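Alpha-actinin-like protein 1 (Schizosaccharomyces pombe, PDB 5BVR) binds actin filaments through this tandem calponin-homology domain, its actin-binding part, and takes part in actin-ring formation, cytokinesis and septation. Local coordinates at residues 44-49 / 58-63; 65-70 / 96-101. One frame throughout, in Å; residues are numbered along the deposited sequence. Where two conformers were deposited one is given.

In the fold
Both contacts belong to the first calponin-homology domain and lie on the same side of the chain's centre, with about 13 Å between their own centres. Helix 67-83 carries the first segment of interaction 2, while interaction 1 involves the loop leading into it. In interaction 1 that loop lays an aromatic ring on helix 43-53, and the joint is mainly apolar. Interaction 2 ties the first turn of helix 67-83 to the end of helix 93-97 by a surface salt bridge beside a buried valine. Each contact has one buried aliphatic residue and a more open polar margin, but ionic bonding appears in interaction 2 alone. They meet where Asn-61 ND2 probably bonds His-69 O and where Leu-45 packs on Ile-96.

Interaction 1: 44-49 / 58-63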
loop_
_atom_site.group_PDB
_atom_site.type_symbol
_atom_site.label_atom_id
_atom_site.label_comp_id
_atom_site.label_asym_id
_atom_site.label_seq_id
_atom_site.Cartn_x
_atom_site.Cartn_y
_atom_site.Cartn_z
ATOM N N LEU A 44 7.947 10.311 -12.689
ATOM C CA LEU A 44 6.889 9.926 -11.751
ATOM C C LEU A 44 7.463 9.500 -10.410
ATOM O O LEU A 44 6.841 9.710 -9.361
ATOM C CB LEU A 44 5.999 8.847 -12.337
ATOM C CG LEU A 44 5.137 9.286 -13.522
ATOM C CD1 LEU A 44 4.239 8.155 -13.939
ATOM C CD2 LEU A 44 4.313 10.550 -13.247
ATOM N N LEU A 45 8.653 8.911 -10.427
ATOM C CA LEU A 45 9.321 8.581 -9.176
ATOM C C LEU A 45 9.659 9.854 -8.395
ATOM O O LEU A 45 9.392 9.963 -7.208
ATOM C CB LEU A 45 10.570 7.757 -9.448
ATOM C CG LEU A 45 11.349 7.216 -8.266
ATOM C CD1 LEU A 45 10.428 6.400 -7.359
ATOM C CD2 LEU A 45 12.516 6.370 -8.786
ATOM N N ILE A 46 10.223 10.850 -9.060
ATOM C CA ILE A 46 10.500 12.104 -8.376
ATOM C C ILE A 46 9.231 12.717 -7.813
ATOM O O ILE A 46 9.199 13.135 -6.649
ATOM C CB ILE A 46 11.184 13.083 -9.321
ATOM C CG1 ILE A 46 12.620 12.622 -9.571
ATOM C CG2 ILE A 46 11.165 14.533 -8.760
ATOM C CD1 ILE A 46 13.295 13.341 -10.746
ATOM N N GLN A 47 8.186 12.771 -8.629
ATOM C CA GLN A 47 6.928 13.341 -8.180
ATOM C C GLN A 47 6.338 12.547 -7.008
ATOM O O GLN A 47 5.859 13.149 -6.038
ATOM C CB GLN A 47 5.947 13.451 -9.344
ATOM C CG GLN A 47 6.420 14.475 -10.387
ATOM C CD GLN A 47 5.538 14.560 -11.624
ATOM O OE1 GLN A 47 5.024 13.562 -12.118
ATOM N NE2 GLN A 47 5.364 15.770 -12.126
ATOM N N LEU A 48 6.363 11.221 -7.076
ATOM C CA LEU A 48 5.939 10.397 -5.939
ATOM C C LEU A 48 6.672 10.808 -4.658
ATOM O O LEU A 48 6.055 11.014 -3.604
ATOM C CB LEU A 48 6.176 8.905 -6.200
ATOM C CG LEU A 48 5.813 7.986 -5.026
ATOM C CD1 LEU A 48 4.313 7.933 -4.809
ATOM C CD2 LEU A 48 6.370 6.595 -5.267
ATOM N N LEU A 49 7.990 10.941 -4.745
ATOM C CA LEU A 49 8.807 11.247 -3.581
ATOM C C LEU A 49 8.455 12.610 -2.987
ATOM O O LEU A 49 8.408 12.765 -1.770
ATOM C CB LEU A 49 10.290 11.168 -3.930
ATOM C CG LEU A 49 10.782 9.754 -4.225
ATOM C CD1 LEU A 49 12.163 9.795 -4.895
ATOM C CD2 LEU A 49 10.835 8.890 -2.958
ATOM N N GLY A 58 13.135 19.999 -6.182
ATOM C CA GLY A 58 13.789 20.966 -7.048
ATOM C C GLY A 58 13.757 20.603 -8.523
ATOM O O GLY A 58 12.893 19.860 -8.980
ATOM N N ARG A 59 14.705 21.132 -9.286
ATOM C CA ARG A 59 14.627 20.998 -10.730
ATOM C C ARG A 59 15.099 19.628 -11.215
ATOM O O ARG A 59 15.949 18.985 -10.610
ATOM C CB ARG A 59 15.358 22.145 -11.437
ATOM C CG ARG A 59 14.373 23.142 -12.053
ATOM C CD ARG A 59 15.046 24.355 -12.662
ATOM N NE ARG A 59 16.366 24.034 -13.197
ATOM C CZ ARG A 59 17.524 24.350 -12.618
ATOM N NH1 ARG A 59 17.557 25.022 -11.472
ATOM N NH2 ARG A 59 18.663 23.998 -13.198
ATOM N N TYR A 60 14.490 19.171 -12.294
ATOM C CA TYR A 60 14.894 17.922 -12.928
ATOM C C TYR A 60 14.524 18.032 -14.387
ATOM O O TYR A 60 13.960 19.045 -14.809
ATOM C CB TYR A 60 14.220 16.723 -12.264
ATOM C CG TYR A 60 12.719 16.798 -12.246
ATOM C CD1 TYR A 60 12.057 17.410 -11.190
ATOM C CD2 TYR A 60 11.951 16.272 -13.275
ATOM C CE1 TYR A 60 10.679 17.490 -11.157
ATOM C CE2 TYR A 60 10.570 16.334 -13.244
ATOM C CZ TYR A 60 9.936 16.952 -12.176
ATOM O OH TYR A 60 8.563 17.041 -12.106
ATOM N N ASN A 61 14.878 17.027 -15.178
ATOM C CA ASN A 61 14.656 17.080 -16.617
ATOM C C ASN A 61 13.215 16.696 -16.922
ATOM O O ASN A 61 12.829 15.554 -16.734
ATOM C CB ASN A 61 15.623 16.146 -17.334
ATOM C CG ASN A 61 17.070 16.392 -16.957
ATOM O OD1 ASN A 61 17.571 17.516 -17.060
ATOM N ND2 ASN A 61 17.751 15.342 -16.515
ATOM N N ARG A 62 12.418 17.650 -17.390
ATOM C CA ARG A 62 10.998 17.404 -17.635
ATOM C C ARG A 62 10.717 16.883 -19.054
ATOM O O ARG A 62 9.593 16.462 -19.343
ATOM C CB ARG A 62 10.189 18.677 -17.336
ATOM C CG ARG A 62 10.320 19.137 -15.888
ATOM C CD ARG A 62 9.457 20.350 -15.575
ATOM N NE ARG A 62 8.038 20.080 -15.780
ATOM C CZ ARG A 62 7.089 21.010 -15.766
ATOM N NH1 ARG A 62 7.402 22.287 -15.560
ATOM N NH2 ARG A 62 5.825 20.665 -15.969
ATOM N N ASN A 63 11.731 16.906 -19.920
ATOM C CA ASN A 63 11.642 16.328 -21.256
ATOM C C ASN A 63 12.865 15.449 -21.514
ATOM O O ASN A 63 13.677 15.733 -22.389
ATOM C CB ASN A 63 11.561 17.461 -22.299
ATOM C CG ASN A 63 10.220 17.527 -23.016
ATOM O OD1 ASN A 63 9.244 16.896 -22.620
ATOM N ND2 ASN A 63 10.175 18.317 -24.089
#
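The ring of Tyr-60 lies against Ile-46, and this pair makes the tight part of the contact. Ile-46 uses both its branches: CG2 sits over one face of the ring, 4.2 Å from the Tyr-60 ring centroid and 27° off the normal, a CH-pi contact, while CD1 reaches the root of the ring, 3.8 Å from Tyr-60 CG. A beta-branched side chain suits this place because its two arms spread along the ring. Tyr-60 CG stands between its own backbone N and carbonyl carbon (chi1 56°), which sets the ring against Ile-46; the two side chains then slide past each other in opposite directions. Leu-57 packs on Ile-46 too, and Asn-73 of helix 67-83 touches the tyrosine.

Toward the hydroxyl the contact grows looser and more polar. Gln-47, partly exposed, extends beyond CG until its NE2 is 3.4 Å from Tyr-60 OH, with amide and ring planes 79° apart. Its methylene CG also comes within 3.8 Å of Tyr-60 OH.

Tyrosine thus serves two surroundings at once. Its carbon face joins the loop before helix 67-83 to helix 43-53 by dispersion, while its hydroxyl lies at the partly exposed margin, near the amide of Gln-47.

Interaction 2: 65-70 / 96-101; sequences RMRVHR and IVDGNL
Arg-67 grips Asp-98 end-on with two nitrogens. Its NH1 meets Asp-98 OD1 at 2.9 Å with an N-H...O angle of 162°, and its NH2 meets Asp-98 OD2, also at 2.9 Å. Both oxygens are approached on their syn sides, and guanidinium and carboxylate are only 20° from coplanar. Arginine can span this gap because its chain is extended from CG to NE, with CG anti to the backbone N (chi1 -175°). The paired bonds should limit rotation of both groups, although each residue is exposed.

Beside this bridge Val-97 is buried and faces the helix start with both methyls. CG1 touches Arg-67 NH1 at 3.5 Å and lies at the edge of the Arg-70 guanidinium, near its plane, 4.2 Å from Arg-70 NE. CG2 lies against the backbone of Arg-70, 4.0 Å from its carbonyl C; Leu-71 and Val-74 of helix 67-83 add further packing.

Arg-70 bends at chi3, folding its guanidinium back over Arg-67, whose CA lies 3.6 Å above the plane. There NH1 bonds Arg-65 O at 2.8 Å, the donor standing above the carbonyl plane, and also Pro-64 O. Replacing Arg-70 by an alanine would probably leave the Arg-65 and Pro-64 carbonyls without this donor and open a gap beside Val-97 CG1.

The chain turns away through Gly-99, the C-prime residue of a Schellman motif ending helix 93-97, where the positive phi favours glycine. Asn-100 then N-caps helix 101-117, so that a short turn links the two helices within the actin-binding region of this first calponin-homology domain.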
loop_
_atom_site.group_PDB
_atom_site.type_symbol
_atom_site.label_atom_id
_atom_site.label_comp_id
_atom_site.label_asym_id
_atom_site.label_seq_id
_atom_site.Cartn_x
_atom_site.Cartn_y
_atom_site.Cartn_z
ATOM N N ARG A 65 14.359 13.159 -23.104
ATOM C CA ARG A 65 14.337 12.410 -24.339
ATOM C C ARG A 65 15.584 11.541 -24.493
ATOM O O ARG A 65 15.521 10.454 -25.059
ATOM C CB ARG A 65 14.215 13.391 -25.505
ATOM C CG ARG A 65 14.051 12.716 -26.828
ATOM C CD ARG A 65 13.448 13.644 -27.857
ATOM N NE ARG A 65 13.384 12.992 -29.159
ATOM C CZ ARG A 65 14.354 13.026 -30.065
ATOM N NH1 ARG A 65 15.482 13.693 -29.827
ATOM N NH2 ARG A 65 14.192 12.393 -31.222
ATOM N N MET A 66 16.711 12.017 -23.972
ATOM C CA MET A 66 17.981 11.310 -24.059
ATOM C C MET A 66 18.216 10.459 -22.822
ATOM O O MET A 66 17.855 10.871 -21.708
ATOM C CB MET A 66 19.120 12.317 -24.150
ATOM C CG MET A 66 19.165 13.131 -25.436
ATOM S SD MET A 66 20.435 14.414 -25.338
ATOM C CE MET A 66 19.464 15.834 -24.901
ATOM N N ARG A 67 18.832 9.294 -23.009
ATOM C CA ARG A 67 19.113 8.392 -21.890
ATOM C C ARG A 67 19.868 9.080 -20.744
ATOM O O ARG A 67 19.547 8.821 -19.574
ATOM C CB ARG A 67 19.871 7.148 -22.358
ATOM C CG ARG A 67 20.103 6.105 -21.276
ATOM C CD ARG A 67 20.841 4.878 -21.815
ATOM N NE ARG A 67 21.084 3.881 -20.777
ATOM C CZ ARG A 67 20.207 2.951 -20.388
ATOM N NH1 ARG A 67 19.015 2.855 -20.971
ATOM N NH2 ARG A 67 20.558 2.101 -19.445
ATOM N N VAL A 68 20.817 9.964 -21.049
ATOM C CA VAL A 68 21.602 10.609 -20.002
ATOM C C VAL A 68 20.691 11.351 -19.010
ATOM O O VAL A 68 20.949 11.373 -17.813
ATOM C CB VAL A 68 22.684 11.569 -20.594
ATOM C CG1 VAL A 68 22.058 12.662 -21.437
ATOM C CG2 VAL A 68 23.541 12.174 -19.495
ATOM N N HIS A 69 19.621 11.938 -19.519
ATOM C CA HIS A 69 18.723 12.733 -18.677
ATOM C C HIS A 69 17.763 11.871 -17.879
ATOM O O HIS A 69 17.351 12.257 -16.792
ATOM C CB HIS A 69 18.002 13.753 -19.534
ATOM C CG HIS A 69 18.941 14.767 -20.106
ATOM N ND1 HIS A 69 18.922 15.162 -21.426
ATOM C CD2 HIS A 69 19.976 15.421 -19.531
ATOM C CE1 HIS A 69 19.887 16.040 -21.633
ATOM N NE2 HIS A 69 20.544 16.215 -20.499
ATOM N N ARG A 70 17.431 10.691 -18.394
ATOM C CA ARG A 70 16.615 9.754 -17.628
ATOM C C ARG A 70 17.442 9.231 -16.473
ATOM O O ARG A 70 16.962 9.146 -15.342
ATOM C CB ARG A 70 16.107 8.614 -18.529
ATOM C CG ARG A 70 15.186 9.115 -19.649
ATOM C CD ARG A 70 14.406 8.018 -20.386
ATOM N NE ARG A 70 15.238 7.153 -21.204
ATOM C CZ ARG A 70 15.580 7.406 -22.466
ATOM N NH1 ARG A 70 15.177 8.522 -23.065
ATOM N NH2 ARG A 70 16.339 6.540 -23.132
ATOM N N ILE A 96 16.279 1.019 -13.119
ATOM C CA ILE A 96 14.977 1.646 -13.259
ATOM C C ILE A 96 14.741 2.080 -14.707
ATOM O O ILE A 96 13.690 1.801 -15.277
ATOM C CB ILE A 96 14.797 2.810 -12.251
ATOM C CG1 ILE A 96 14.905 2.262 -10.815
ATOM C CG2 ILE A 96 13.477 3.496 -12.461
ATOM C CD1 ILE A 96 15.048 3.316 -9.758
ATOM N N VAL A 97 15.728 2.755 -15.299
ATOM C CA VAL A 97 15.619 3.199 -16.689
ATOM C C VAL A 97 15.305 2.016 -17.611
ATOM O O VAL A 97 14.481 2.151 -18.516
ATOM C CB VAL A 97 16.884 3.957 -17.150
ATOM C CG1 VAL A 97 16.843 4.273 -18.665
ATOM C CG2 VAL A 97 17.053 5.221 -16.323
ATOM N N ASP A 98 15.906 0.854 -17.335
ATOM C CA ASP A 98 15.729 -0.338 -18.170
ATOM C C ASP A 98 14.649 -1.301 -17.694
ATOM O O ASP A 98 14.507 -2.396 -18.252
ATOM C CB ASP A 98 17.066 -1.051 -18.308
ATOM C CG ASP A 98 18.075 -0.239 -19.100
ATOM O OD1 ASP A 98 17.647 0.550 -19.964
ATOM O OD2 ASP A 98 19.267 -0.431 -18.841
ATOM N N GLY A 99 13.877 -0.899 -16.686
ATOM C CA GLY A 99 12.667 -1.628 -16.346
ATOM C C GLY A 99 12.853 -2.975 -15.687
ATOM O O GLY A 99 12.128 -3.919 -16.007
ATOM N N ASN A 100 13.810 -3.082 -14.779
ATOM C CA ASN A 100 13.958 -4.286 -13.975
ATOM C C ASN A 100 12.797 -4.338 -12.973
ATOM O O ASN A 100 12.843 -3.696 -11.924
ATOM C CB ASN A 100 15.302 -4.288 -13.254
ATOM C CG ASN A 100 15.586 -5.604 -12.547
ATOM O OD1 ASN A 100 14.712 -6.196 -11.901
ATOM N ND2 ASN A 100 16.818 -6.088 -12.696
ATOM N N LEU A 101 11.748 -5.083 -13.312
ATOM C CA LEU A 101 10.528 -5.101 -12.505
ATOM C C LEU A 101 10.790 -5.590 -11.079
ATOM O O LEU A 101 10.266 -5.018 -10.121
ATOM C CB LEU A 101 9.437 -5.927 -13.188
ATOM C CG LEU A 101 8.110 -5.924 -12.424
ATOM C CD1 LEU A 101 7.480 -4.535 -12.315
ATOM C CD2 LEU A 101 7.187 -6.886 -13.127
#